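Long-range contacts in DUF7790 domain-containing protein (Leptospira interrogans serogroup Icterohaemorrhagiae serovar copenhageni, PDB 6ULO), which is of unknown function but has a Rossmann-like domain and, in its full-length form, probably carries a transmembrane helix: residues I104-K109 / E130-S135; I255-D260 / R298-M303; P58-L63 / L76-W81; T205-T210 / L241-S246. One frame throughout, in Å; residues are numbered along the deposited sequence.

Interaction 1: I104-K109 / E130-S135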
loop_
_atom_site.group_PDB
_atom_site.type_symbol
_atom_site.label_atom_id
_atom_site.label_comp_id
_atom_site.label_asym_id
_atom_site.label_seq_id
_atom_site.Cartn_x
_atom_site.Cartn_y
_atom_site.Cartn_z
ATOM N N ILE A 104 -11.085 -6.799 -0.452
ATOM C CA ILE A 104 -10.832 -7.930 0.432
ATOM C C ILE A 104 -11.987 -8.926 0.398
ATOM O O ILE A 104 -11.774 -10.146 0.370
ATOM C CB ILE A 104 -10.544 -7.399 1.853
ATOM C CG1 ILE A 104 -9.219 -6.632 1.838
ATOM C CG2 ILE A 104 -10.559 -8.530 2.895
ATOM C CD1 ILE A 104 -9.027 -5.697 3.019
ATOM N N LEU A 105 -13.224 -8.430 0.417
ATOM C CA LEU A 105 -14.382 -9.315 0.302
ATOM C C LEU A 105 -14.327 -10.096 -1.001
ATOM O O LEU A 105 -14.555 -11.318 -1.021
ATOM C CB LEU A 105 -15.643 -8.468 0.377
ATOM C CG LEU A 105 -16.973 -9.170 0.123
ATOM C CD1 LEU A 105 -17.285 -10.265 1.155
ATOM C CD2 LEU A 105 -18.108 -8.102 0.083
ATOM N N PHE A 106 -13.987 -9.410 -2.109
ATOM C CA PHE A 106 -13.916 -10.116 -3.396
ATOM C C PHE A 106 -12.807 -11.164 -3.391
ATOM O O PHE A 106 -12.999 -12.269 -3.902
ATOM C CB PHE A 106 -13.697 -9.152 -4.548
ATOM C CG PHE A 106 -14.840 -8.224 -4.850
ATOM C CD1 PHE A 106 -16.090 -8.357 -4.255
ATOM C CD2 PHE A 106 -14.644 -7.193 -5.788
ATOM C CE1 PHE A 106 -17.114 -7.489 -4.584
ATOM C CE2 PHE A 106 -15.658 -6.323 -6.126
ATOM C CZ PHE A 106 -16.917 -6.482 -5.526
ATOM N N LEU A 107 -11.658 -10.861 -2.791
ATOM C CA LEU A 107 -10.590 -11.855 -2.678
ATOM C C LEU A 107 -11.060 -13.078 -1.907
ATOM O O LEU A 107 -10.816 -14.215 -2.322
ATOM C CB LEU A 107 -9.365 -11.260 -1.966
ATOM C CG LEU A 107 -8.560 -10.255 -2.798
ATOM C CD1 LEU A 107 -7.619 -9.471 -1.863
ATOM C CD2 LEU A 107 -7.763 -10.995 -3.888
ATOM N N GLN A 108 -11.719 -12.856 -0.761
ATOM C CA GLN A 108 -12.216 -13.979 0.034
ATOM C C GLN A 108 -13.107 -14.907 -0.778
ATOM O O GLN A 108 -13.032 -16.125 -0.624
ATOM C CB GLN A 108 -12.976 -13.465 1.258
ATOM C CG GLN A 108 -12.033 -12.802 2.278
ATOM C CD GLN A 108 -12.765 -12.070 3.356
ATOM O OE1 GLN A 108 -13.935 -11.712 3.188
ATOM N NE2 GLN A 108 -12.083 -11.830 4.467
ATOM N N LYS A 109 -13.945 -14.352 -1.650
ATOM C CA LYS A 109 -14.922 -15.144 -2.368
ATOM C C LYS A 109 -14.424 -15.652 -3.708
ATOM O O LYS A 109 -15.096 -16.472 -4.320
ATOM C CB LYS A 109 -16.193 -14.315 -2.572
ATOM C CG LYS A 109 -16.877 -13.938 -1.261
ATOM C CD LYS A 109 -17.265 -15.146 -0.458
ATOM C CE LYS A 109 -18.054 -14.700 0.758
ATOM N NZ LYS A 109 -18.543 -15.845 1.535
ATOM N N GLU A 130 -24.608 -8.071 -5.755
ATOM C CA GLU A 130 -25.371 -8.968 -4.895
ATOM C C GLU A 130 -24.547 -9.459 -3.705
ATOM O O GLU A 130 -25.062 -9.584 -2.588
ATOM C CB GLU A 130 -25.838 -10.162 -5.725
ATOM C CG GLU A 130 -26.922 -9.848 -6.777
ATOM C CD GLU A 130 -27.171 -10.965 -7.826
ATOM O OE1 GLU A 130 -26.467 -12.011 -7.834
ATOM O OE2 GLU A 130 -28.094 -10.780 -8.656
ATOM N N LEU A 131 -23.258 -9.711 -3.908
ATOM C CA LEU A 131 -22.392 -10.127 -2.813
ATOM C C LEU A 131 -22.251 -9.000 -1.800
ATOM O O LEU A 131 -22.343 -9.226 -0.583
ATOM C CB LEU A 131 -21.025 -10.519 -3.360
ATOM C CG LEU A 131 -19.932 -10.806 -2.339
ATOM C CD1 LEU A 131 -20.352 -11.942 -1.439
ATOM C CD2 LEU A 131 -18.629 -11.149 -3.064
ATOM N N ILE A 132 -22.060 -7.764 -2.274
ATOM C CA ILE A 132 -22.023 -6.634 -1.347
ATOM C C ILE A 132 -23.339 -6.547 -0.581
ATOM O O ILE A 132 -23.350 -6.316 0.641
ATOM C CB ILE A 132 -21.703 -5.321 -2.082
ATOM C CG1 ILE A 132 -20.243 -5.340 -2.547
ATOM C CG2 ILE A 132 -21.985 -4.108 -1.182
ATOM C CD1 ILE A 132 -19.902 -4.268 -3.590
ATOM N N GLN A 133 -24.470 -6.727 -1.281
ATOM C CA GLN A 133 -25.783 -6.598 -0.647
ATOM C C GLN A 133 -25.929 -7.509 0.568
ATOM O O GLN A 133 -26.506 -7.105 1.586
ATOM C CB GLN A 133 -26.877 -6.907 -1.673
ATOM C CG GLN A 133 -28.300 -6.753 -1.133
ATOM C CD GLN A 133 -28.647 -5.308 -0.811
ATOM O OE1 GLN A 133 -28.109 -4.393 -1.425
ATOM N NE2 GLN A 133 -29.567 -5.095 0.116
ATOM N N VAL A 134 -25.436 -8.749 0.476
ATOM C CA VAL A 134 -25.601 -9.703 1.573
ATOM C C VAL A 134 -24.520 -9.592 2.639
ATOM O O VAL A 134 -24.632 -10.264 3.676
ATOM C CB VAL A 134 -25.698 -11.164 1.082
ATOM C CG1 VAL A 134 -26.898 -11.341 0.174
ATOM C CG2 VAL A 134 -24.413 -11.639 0.430
ATOM N N SER A 135 -23.478 -8.777 2.428
ATOM C CA SER A 135 -22.286 -8.780 3.275
ATOM C C SER A 135 -22.232 -7.656 4.299
ATOM O O SER A 135 -21.319 -7.656 5.127
ATOM C CB SER A 135 -21.023 -8.756 2.399
ATOM O OG SER A 135 -20.976 -9.927 1.590
#
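Leu-105 meets Leu-131 tip to tip at the middle of the contact. Both leucines have CG anti to the backbone N (chi1 173° in Leu-105, 172° in Leu-131). CD2 of Leu-105 lies 4.1 Å from CG of Leu-131. Both methyls of Leu-105 also rest near the hydroxyl of Ser-135, with CD2 at 3.7 Å from Ser-135 OG. That hydroxyl donates to the carbonyl of its own helix, Ser-135 OG to Leu-131 O at 2.7 Å. It sits above the carbonyl plane, and the bond ties the serine back to the residue that packs against Leu-105.

Next in sequence, Phe-106 slides past Leu-131 in the opposite direction, with CD1 4.0 Å from Leu-131 CD2. Its far ring atom CZ reaches Ile-132 CD1 at 4.2 Å. Trp-120 meets the same ring edge-to-face, and Tyr-146 of helix 139-166 touches it too.

One turn on from Leu-105, Lys-109 brings CB and CG obliquely against Leu-131, with CG 3.8 Å from Leu-131 CD2. Leu-131 is therefore held among Leu-105, Phe-106 and Lys-109. No hydrogen bond crosses between the segments. The axes stay 11.1 Å apart and cross at 105°, a steep apolar helix-helix crossing within the helical part of the domain that lies beyond edge strand 191-195.

Interaction 2: I255-D260 / R298-M303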
loop_
_atom_site.group_PDB
_atom_site.type_symbol
_atom_site.label_atom_id
_atom_site.label_comp_id
_atom_site.label_asym_id
_atom_site.label_seq_id
_atom_site.Cartn_x
_atom_site.Cartn_y
_atom_site.Cartn_z
ATOM N N ILE A 255 8.506 9.823 -6.721
ATOM C CA ILE A 255 8.529 11.270 -6.896
ATOM C C ILE A 255 8.261 11.600 -8.358
ATOM O O ILE A 255 8.311 10.747 -9.246
ATOM C CB ILE A 255 9.832 11.952 -6.426
ATOM C CG1 ILE A 255 11.039 11.444 -7.229
ATOM C CG2 ILE A 255 9.957 11.885 -4.865
ATOM C CD1 ILE A 255 12.252 12.404 -7.111
ATOM N N SER A 256 7.981 12.885 -8.591
ATOM C CA SER A 256 7.637 13.318 -9.941
ATOM C C SER A 256 8.233 14.670 -10.293
ATOM O O SER A 256 7.790 15.282 -11.265
ATOM C CB SER A 256 6.106 13.326 -10.108
ATOM O OG SER A 256 5.486 14.231 -9.202
ATOM N N VAL A 257 9.201 15.145 -9.524
ATOM C CA VAL A 257 9.838 16.435 -9.738
ATOM C C VAL A 257 11.324 16.191 -9.962
ATOM O O VAL A 257 11.858 15.119 -9.690
ATOM C CB VAL A 257 9.616 17.398 -8.548
ATOM C CG1 VAL A 257 8.147 17.629 -8.319
ATOM C CG2 VAL A 257 10.245 16.832 -7.305
ATOM N N ARG A 258 11.999 17.230 -10.461
ATOM C CA ARG A 258 13.435 17.187 -10.756
ATOM C C ARG A 258 13.795 15.961 -11.585
ATOM O O ARG A 258 14.695 15.194 -11.249
ATOM C CB ARG A 258 14.296 17.292 -9.492
ATOM C CG ARG A 258 14.232 18.651 -8.785
ATOM C CD ARG A 258 14.732 19.793 -9.686
ATOM N NE ARG A 258 16.085 19.601 -10.219
ATOM C CZ ARG A 258 17.199 19.952 -9.580
ATOM N NH1 ARG A 258 17.133 20.440 -8.349
ATOM N NH2 ARG A 258 18.382 19.784 -10.151
ATOM N N LYS A 259 13.092 15.793 -12.704
ATOM C CA LYS A 259 13.379 14.639 -13.552
ATOM C C LYS A 259 14.770 14.708 -14.183
ATOM O O LYS A 259 15.264 13.675 -14.652
ATOM C CB LYS A 259 12.288 14.507 -14.604
ATOM C CG LYS A 259 12.392 15.538 -15.690
ATOM C CD LYS A 259 11.057 15.694 -16.419
ATOM C CE LYS A 259 10.661 14.473 -17.215
ATOM N NZ LYS A 259 9.813 14.841 -18.425
ATOM N N ASP A 260 15.423 15.886 -14.175
ATOM C CA ASP A 260 16.831 15.951 -14.578
ATOM C C ASP A 260 17.704 15.107 -13.657
ATOM O O ASP A 260 18.651 14.457 -14.110
ATOM C CB ASP A 260 17.331 17.401 -14.628
ATOM C CG ASP A 260 17.249 18.100 -13.273
ATOM O OD1 ASP A 260 16.139 18.112 -12.663
ATOM O OD2 ASP A 260 18.296 18.606 -12.806
ATOM N N ARG A 298 11.973 17.531 3.029
ATOM C CA ARG A 298 10.979 16.857 2.205
ATOM C C ARG A 298 11.656 15.672 1.534
ATOM O O ARG A 298 12.886 15.615 1.458
ATOM C CB ARG A 298 10.485 17.792 1.082
ATOM C CG ARG A 298 9.536 18.878 1.542
ATOM C CD ARG A 298 9.373 19.978 0.487
ATOM N NE ARG A 298 8.471 21.034 0.932
ATOM C CZ ARG A 298 7.150 21.034 0.779
ATOM N NH1 ARG A 298 6.536 20.025 0.170
ATOM N NH2 ARG A 298 6.435 22.059 1.223
ATOM N N SER A 299 10.849 14.731 1.017
ATOM C CA SER A 299 11.433 13.550 0.370
ATOM C C SER A 299 12.402 13.931 -0.759
ATOM O O SER A 299 13.409 13.246 -0.958
ATOM C CB SER A 299 10.347 12.592 -0.141
ATOM O OG SER A 299 9.535 13.201 -1.115
ATOM N N LEU A 300 12.117 15.002 -1.516
ATOM C CA LEU A 300 13.014 15.373 -2.606
ATOM C C LEU A 300 14.415 15.656 -2.070
ATOM O O LEU A 300 15.419 15.164 -2.606
ATOM C CB LEU A 300 12.460 16.591 -3.345
ATOM C CG LEU A 300 13.405 17.225 -4.391
ATOM C CD1 LEU A 300 13.744 16.239 -5.535
ATOM C CD2 LEU A 300 12.786 18.521 -4.917
ATOM N N GLN A 301 14.496 16.431 -0.996
ATOM C CA GLN A 301 15.794 16.757 -0.421
ATOM C C GLN A 301 16.493 15.518 0.135
ATOM O O GLN A 301 17.709 15.366 0.000
ATOM C CB GLN A 301 15.625 17.828 0.656
ATOM C CG GLN A 301 16.944 18.180 1.340
ATOM C CD GLN A 301 16.806 19.268 2.388
ATOM O OE1 GLN A 301 15.717 19.787 2.638
ATOM N NE2 GLN A 301 17.921 19.612 3.018
ATOM N N VAL A 302 15.740 14.614 0.769
ATOM C CA VAL A 302 16.302 13.331 1.198
ATOM C C VAL A 302 16.971 12.614 0.026
ATOM O O VAL A 302 18.075 12.064 0.148
ATOM C CB VAL A 302 15.189 12.477 1.842
ATOM C CG1 VAL A 302 15.673 11.049 2.131
ATOM C CG2 VAL A 302 14.686 13.151 3.124
ATOM N N MET A 303 16.298 12.602 -1.119
ATOM C CA MET A 303 16.837 11.916 -2.296
ATOM C C MET A 303 18.006 12.684 -2.931
ATOM O O MET A 303 18.978 12.062 -3.353
ATOM C CB MET A 303 15.721 11.682 -3.309
ATOM C CG MET A 303 14.698 10.681 -2.792
ATOM S SD MET A 303 13.290 10.468 -3.895
ATOM C CE MET A 303 14.137 9.878 -5.375
#
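Ile-255 places CG1 between the backbone N and the carbonyl carbon (chi1 62°), and Met-303 bends its chain at chi3 (60°), which sets the direction of CE. The two side chains then reach toward each other tip to tip. Ile-255 CD1 lies 3.6 Å from Met-303 CE. The other branch, Ile-255 CG2, comes to 3.7 Å from Met-303 SD, so the sulfur and the methyl both lie against the isoleucine. Ile-255 CG2 also stands 4.0 Å from Ser-299 OG, near the start of the helix.

Ile-255 ends strand 249-255 of the Rossmann-like sheet, and Met-303 belongs to helix 299-306, which packs on that sheet. Met-303 also touches Arg-253, Cys-279 and Val-318, so it spans three strands. The contact thus joins a helix to the end of a strand and to the loop that follows.

In the loop, Val-257 and Arg-258 both meet Leu-300. Val-257 CG2 is 3.9 Å from Leu-300 CD2. The aliphatic part of Arg-258 crosses the leucine at about a right angle, with CG 4.1 Å from Leu-300 CD1. The charged end turns back to its own loop. Arg-258 grips Asp-260 side-on with two nitrogens, one to each carboxylate oxygen. Both oxygens use their syn lone pairs and lie close to the guanidinium plane. The carboxylate therefore meets the guanidinium edge-on, in its plane. Arg-258 NE to Asp-260 OD1 is 2.9 Å, and Arg-258 NH2 to Asp-260 OD2 is also 2.9 Å. The second bond is nearly straight, at 172°.

Interaction 3: P58-L63 / L76-W81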
loop_
_atom_site.group_PDB
_atom_site.type_symbol
_atom_site.label_atom_id
_atom_site.label_comp_id
_atom_site.label_asym_id
_atom_site.label_seq_id
_atom_site.Cartn_x
_atom_site.Cartn_y
_atom_site.Cartn_z
ATOM N N PRO A 58 13.468 -6.594 -6.964
ATOM C CA PRO A 58 14.705 -7.060 -6.310
ATOM C C PRO A 58 14.921 -6.447 -4.945
ATOM O O PRO A 58 15.643 -7.040 -4.136
ATOM C CB PRO A 58 15.823 -6.654 -7.282
ATOM C CG PRO A 58 15.190 -5.798 -8.336
ATOM C CD PRO A 58 13.703 -5.979 -8.287
ATOM N N HIS A 59 14.325 -5.285 -4.679
ATOM C CA HIS A 59 14.435 -4.636 -3.374
ATOM C C HIS A 59 13.481 -5.204 -2.340
ATOM O O HIS A 59 13.863 -5.369 -1.173
ATOM C CB HIS A 59 14.189 -3.143 -3.547
ATOM C CG HIS A 59 15.187 -2.501 -4.442
ATOM N ND1 HIS A 59 16.468 -2.218 -4.025
ATOM C CD2 HIS A 59 15.117 -2.135 -5.746
ATOM C CE1 HIS A 59 17.141 -1.699 -5.032
ATOM N NE2 HIS A 59 16.345 -1.636 -6.084
ATOM N N VAL A 60 12.229 -5.462 -2.719
ATOM C CA VAL A 60 11.234 -5.870 -1.738
ATOM C C VAL A 60 11.044 -7.373 -1.611
ATOM O O VAL A 60 10.419 -7.814 -0.640
ATOM C CB VAL A 60 9.877 -5.184 -2.001
ATOM C CG1 VAL A 60 10.014 -3.681 -1.988
ATOM C CG2 VAL A 60 9.262 -5.679 -3.309
ATOM N N GLN A 61 11.515 -8.172 -2.564
ATOM C CA GLN A 61 11.179 -9.589 -2.537
ATOM C C GLN A 61 11.619 -10.229 -1.224
ATOM O O GLN A 61 12.742 -10.022 -0.741
ATOM C CB GLN A 61 11.780 -10.326 -3.731
ATOM C CG GLN A 61 13.287 -10.277 -3.823
ATOM C CD GLN A 61 13.771 -10.915 -5.099
ATOM O OE1 GLN A 61 12.991 -11.556 -5.803
ATOM N NE2 GLN A 61 15.052 -10.734 -5.421
ATOM N N ASN A 62 10.690 -10.970 -0.607
ATOM C CA ASN A 62 10.960 -11.754 0.597
ATOM C C ASN A 62 11.325 -10.930 1.824
ATOM O O ASN A 62 11.784 -11.498 2.806
ATOM C CB ASN A 62 12.014 -12.828 0.345
ATOM C CG ASN A 62 11.592 -13.769 -0.731
ATOM O OD1 ASN A 62 10.438 -14.181 -0.780
ATOM N ND2 ASN A 62 12.515 -14.104 -1.623
ATOM N N LEU A 63 11.090 -9.611 1.848
ATOM C CA LEU A 63 11.376 -8.854 3.076
ATOM C C LEU A 63 10.524 -9.293 4.261
ATOM O O LEU A 63 10.962 -9.162 5.411
ATOM C CB LEU A 63 11.184 -7.359 2.837
ATOM C CG LEU A 63 12.270 -6.676 2.043
ATOM C CD1 LEU A 63 11.913 -5.211 1.915
ATOM C CD2 LEU A 63 13.623 -6.843 2.691
ATOM N N LEU A 76 -1.104 -4.685 -2.523
ATOM C CA LEU A 76 -1.188 -6.141 -2.571
ATOM C C LEU A 76 -0.121 -6.698 -3.508
ATOM O O LEU A 76 0.481 -7.741 -3.233
ATOM C CB LEU A 76 -2.600 -6.571 -2.966
ATOM C CG LEU A 76 -3.681 -5.954 -2.075
ATOM C CD1 LEU A 76 -5.041 -6.443 -2.526
ATOM C CD2 LEU A 76 -3.517 -6.262 -0.598
ATOM N N THR A 77 0.148 -6.001 -4.625
ATOM C CA THR A 77 1.250 -6.410 -5.486
ATOM C C THR A 77 2.560 -6.450 -4.709
ATOM O O THR A 77 3.294 -7.458 -4.753
ATOM C CB THR A 77 1.348 -5.457 -6.666
ATOM O OG1 THR A 77 0.153 -5.614 -7.433
ATOM C CG2 THR A 77 2.564 -5.752 -7.548
ATOM N N ILE A 78 2.883 -5.361 -3.998
ATOM C CA ILE A 78 4.189 -5.303 -3.356
ATOM C C ILE A 78 4.254 -6.296 -2.199
ATOM O O ILE A 78 5.273 -6.972 -1.991
ATOM C CB ILE A 78 4.475 -3.867 -2.890
ATOM C CG1 ILE A 78 4.434 -2.884 -4.064
ATOM C CG2 ILE A 78 5.780 -3.796 -2.134
ATOM C CD1 ILE A 78 4.491 -1.394 -3.644
ATOM N N ALA A 79 3.156 -6.406 -1.426
ATOM C CA ALA A 79 3.122 -7.322 -0.280
ATOM C C ALA A 79 3.263 -8.775 -0.714
ATOM O O ALA A 79 3.863 -9.585 0.009
ATOM C CB ALA A 79 1.831 -7.143 0.507
ATOM N N ALA A 80 2.699 -9.149 -1.876
ATOM C CA ALA A 80 2.879 -10.520 -2.339
ATOM C C ALA A 80 4.344 -10.789 -2.668
ATOM O O ALA A 80 4.874 -11.859 -2.358
ATOM C CB ALA A 80 1.979 -10.790 -3.551
ATOM N N TRP A 81 5.010 -9.831 -3.328
ATOM C CA TRP A 81 6.441 -9.989 -3.600
ATOM C C TRP A 81 7.225 -10.118 -2.303
ATOM O O TRP A 81 8.174 -10.913 -2.206
ATOM C CB TRP A 81 6.944 -8.774 -4.372
ATOM C CG TRP A 81 6.400 -8.622 -5.759
ATOM C CD1 TRP A 81 5.848 -9.602 -6.531
ATOM C CD2 TRP A 81 6.316 -7.418 -6.523
ATOM N NE1 TRP A 81 5.446 -9.089 -7.762
ATOM C CE2 TRP A 81 5.733 -7.749 -7.773
ATOM C CE3 TRP A 81 6.699 -6.094 -6.287
ATOM C CZ2 TRP A 81 5.546 -6.800 -8.776
ATOM C CZ3 TRP A 81 6.472 -5.136 -7.265
ATOM C CH2 TRP A 81 5.939 -5.500 -8.502
#
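Asn-62 donates its backbone N-H to the carbonyl of Trp-81, with Asn-62 N to Trp-81 O at 3.0 Å and a nearly straight N-H...O angle of 165°. The bond ties the approach to strand 66-69 to helix 74-82, the helix that follows this strand in the Rossmann-like domain. The same oxygen receives a CA-H...O contact, Gln-61 CA to Trp-81 O at 3.3 Å. Two consecutive residues therefore meet one carbonyl.

Beside this polar contact, Val-60 has CG1 anti to the carbonyl carbon (chi1 -58°), which leaves CG2 between the backbone N and the carbonyl carbon. CG2 lies 4.0 Å from Trp-81 CE3, at the ring edge and near the ring plane. It also touches Ile-78 CG2 at 4.1 Å.

A type II beta turn from Val-60 to Leu-63 sets Asn-62 in place. It is closed by Leu-63 N to Val-60 O at 3.1 Å. Farther out, Val-60 and Ile-78 rest on Ile-220 of strand 218-222, and Val-60 meets Val-252 of the next strand. The contact is buried against the sheet. The Trp-81 NE1 to Lys-170 O hydrogen bond holds the rotation of the indole. Thr-77 O lies 3.4 Å above one ring face, offset toward the rim.

Interaction 4: T205-T210 / L241-S246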
loop_
_atom_site.group_PDB
_atom_site.type_symbol
_atom_site.label_atom_id
_atom_site.label_comp_id
_atom_site.label_asym_id
_atom_site.label_seq_id
_atom_site.Cartn_x
_atom_site.Cartn_y
_atom_site.Cartn_z
ATOM N N THR A 205 1.030 6.288 14.688
ATOM C CA THR A 205 1.657 5.993 15.970
ATOM C C THR A 205 1.070 4.733 16.571
ATOM O O THR A 205 1.799 3.885 17.113
ATOM C CB THR A 205 1.505 7.180 16.918
ATOM O OG1 THR A 205 2.469 8.164 16.541
ATOM C CG2 THR A 205 1.790 6.778 18.385
ATOM N N GLY A 206 -0.256 4.565 16.431
ATOM C CA GLY A 206 -0.924 3.393 16.973
ATOM C C GLY A 206 -0.445 2.106 16.335
ATOM O O GLY A 206 -0.369 1.076 17.005
ATOM N N ILE A 207 -0.127 2.133 15.029
ATOM C CA ILE A 207 0.392 0.926 14.391
ATOM C C ILE A 207 1.686 0.508 15.063
ATOM O O ILE A 207 1.896 -0.671 15.378
ATOM C CB ILE A 207 0.603 1.139 12.885
ATOM C CG1 ILE A 207 -0.740 1.221 12.165
ATOM C CG2 ILE A 207 1.457 0.034 12.303
ATOM C CD1 ILE A 207 -0.570 1.661 10.692
ATOM N N GLY A 208 2.577 1.471 15.301
ATOM C CA GLY A 208 3.831 1.126 15.942
ATOM C C GLY A 208 3.618 0.568 17.337
ATOM O O GLY A 208 4.272 -0.405 17.742
ATOM N N ASN A 209 2.680 1.153 18.094
ATOM C CA ASN A 209 2.432 0.645 19.448
ATOM C C ASN A 209 1.807 -0.747 19.413
ATOM O O ASN A 209 2.163 -1.615 20.219
ATOM C CB ASN A 209 1.539 1.605 20.211
ATOM C CG ASN A 209 2.238 2.905 20.507
ATOM O OD1 ASN A 209 3.466 2.969 20.550
ATOM N ND2 ASN A 209 1.462 3.943 20.738
ATOM N N THR A 210 0.883 -0.984 18.476
ATOM C CA THR A 210 0.278 -2.297 18.347
ATOM C C THR A 210 1.317 -3.343 17.995
ATOM O O THR A 210 1.362 -4.422 18.597
ATOM C CB THR A 210 -0.806 -2.234 17.269
ATOM O OG1 THR A 210 -1.902 -1.432 17.735
ATOM C CG2 THR A 210 -1.283 -3.645 16.898
ATOM N N LEU A 241 9.440 7.298 13.746
ATOM C CA LEU A 241 10.422 6.880 14.741
ATOM C C LEU A 241 9.882 5.796 15.649
ATOM O O LEU A 241 10.650 4.979 16.160
ATOM C CB LEU A 241 10.892 8.082 15.566
ATOM C CG LEU A 241 12.165 8.697 14.966
ATOM C CD1 LEU A 241 12.018 9.203 13.539
ATOM C CD2 LEU A 241 12.689 9.780 15.895
ATOM N N ASN A 242 8.567 5.797 15.888
ATOM C CA ASN A 242 7.948 4.833 16.783
ATOM C C ASN A 242 7.738 3.464 16.149
ATOM O O ASN A 242 7.404 2.508 16.851
ATOM C CB ASN A 242 6.606 5.396 17.282
ATOM C CG ASN A 242 6.005 4.568 18.367
ATOM O OD1 ASN A 242 6.642 4.320 19.415
ATOM N ND2 ASN A 242 4.765 4.130 18.144
ATOM N N LEU A 243 7.928 3.323 14.846
ATOM C CA LEU A 243 7.688 2.022 14.214
ATOM C C LEU A 243 8.799 1.054 14.593
ATOM O O LEU A 243 9.989 1.400 14.450
ATOM C CB LEU A 243 7.662 2.134 12.690
ATOM C CG LEU A 243 6.494 2.907 12.084
ATOM C CD1 LEU A 243 6.728 3.061 10.575
ATOM C CD2 LEU A 243 5.140 2.218 12.360
ATOM N N PRO A 244 8.464 -0.160 15.045
ATOM C CA PRO A 244 9.478 -1.218 15.169
ATOM C C PRO A 244 9.813 -1.728 13.773
ATOM O O PRO A 244 8.914 -1.957 12.961
ATOM C CB PRO A 244 8.760 -2.279 16.006
ATOM C CG PRO A 244 7.320 -2.115 15.640
ATOM C CD PRO A 244 7.106 -0.639 15.375
ATOM N N VAL A 245 11.110 -1.856 13.479
ATOM C CA VAL A 245 11.555 -2.187 12.130
ATOM C C VAL A 245 12.641 -3.248 12.178
ATOM O O VAL A 245 13.298 -3.450 13.196
ATOM C CB VAL A 245 12.049 -0.941 11.361
ATOM C CG1 VAL A 245 10.948 0.089 11.287
ATOM C CG2 VAL A 245 13.276 -0.344 12.038
ATOM N N SER A 246 12.771 -3.970 11.066
ATOM C CA SER A 246 13.860 -4.905 10.833
ATOM C C SER A 246 15.032 -4.166 10.186
ATOM O O SER A 246 14.871 -3.080 9.627
ATOM C CB SER A 246 13.392 -6.050 9.915
ATOM O OG SER A 246 12.987 -5.613 8.611
HETATM O O HOH W 1 4.356 4.254 15.027
HETATM O O HOH W 2 5.718 3.871 22.188
#
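Asn-242 and Asn-209 carry the polar part of the contact. Asn-242 has CG anti to the backbone N (chi1 -171°), which carries CG toward the helix. Asn-242 ND2 donates to Asn-209 OD1 at 3.0 Å. The acceptor lies near the plane of the Asn-242 amide, but the donor stands well above the carbonyl plane of Asn-209. The two amide planes are 76° apart.

Water adds to this link. Water 1 accepts from Asn-242 ND2 at 3.1 Å, so this nitrogen has two acceptors. The same water takes a weak bond from Gly-208 N. Water 2 donates to Asn-209 OD1 at 2.9 Å and to Asn-242 OD1 at 3.0 Å, bridging the two side chains a second time. Lys-212, one turn further along the helix, is also hydrogen-bonded to Asn-242 OD1, so both ends of this amide are held.

Helix 203-214 leads into strand 218-222 of the Rossmann-like sheet, and segment 241-246 joins helix 234-241 to the strand region that follows. The contact thus fastens a connection between neighbouring parallel strands to the preceding helix. Pro-244 forms a backbone hydrogen bond with Val-218.

The apolar contacts centre on Gly-208. It has no side chain, and the backbone of Leu-243 comes close, with CA of Gly-208 4.3 Å from CA of Leu-243. Leu-243 CD2 packs over Gly-208 CA at 4.0 Å and reaches Ile-207 CG2 at 4.3 Å. Pro-244 touches the same glycine, its CD 3.7 Å from Gly-208 O.

In the fold
All four contacts lie in one Rossmann-like domain, and no catalytic or binding site is known for this protein. Along the chain they follow one another as interactions 3, 1, 4 and 2, without interleaving. Interactions 1 and 3 touch directly: Leu-107 CD1 packs on Leu-76 CD1 at 4.0 Å, although their centres are about 26 Å apart. Interactions 3 and 4 come within about 5 Å at their nearest atoms and both border strand 218-222. Interactions 2 and 4 are about 11 Å apart at their nearest atoms. Interactions 1 and 2 lie on opposite sides of the chain's centre, with centres about 40 Å apart.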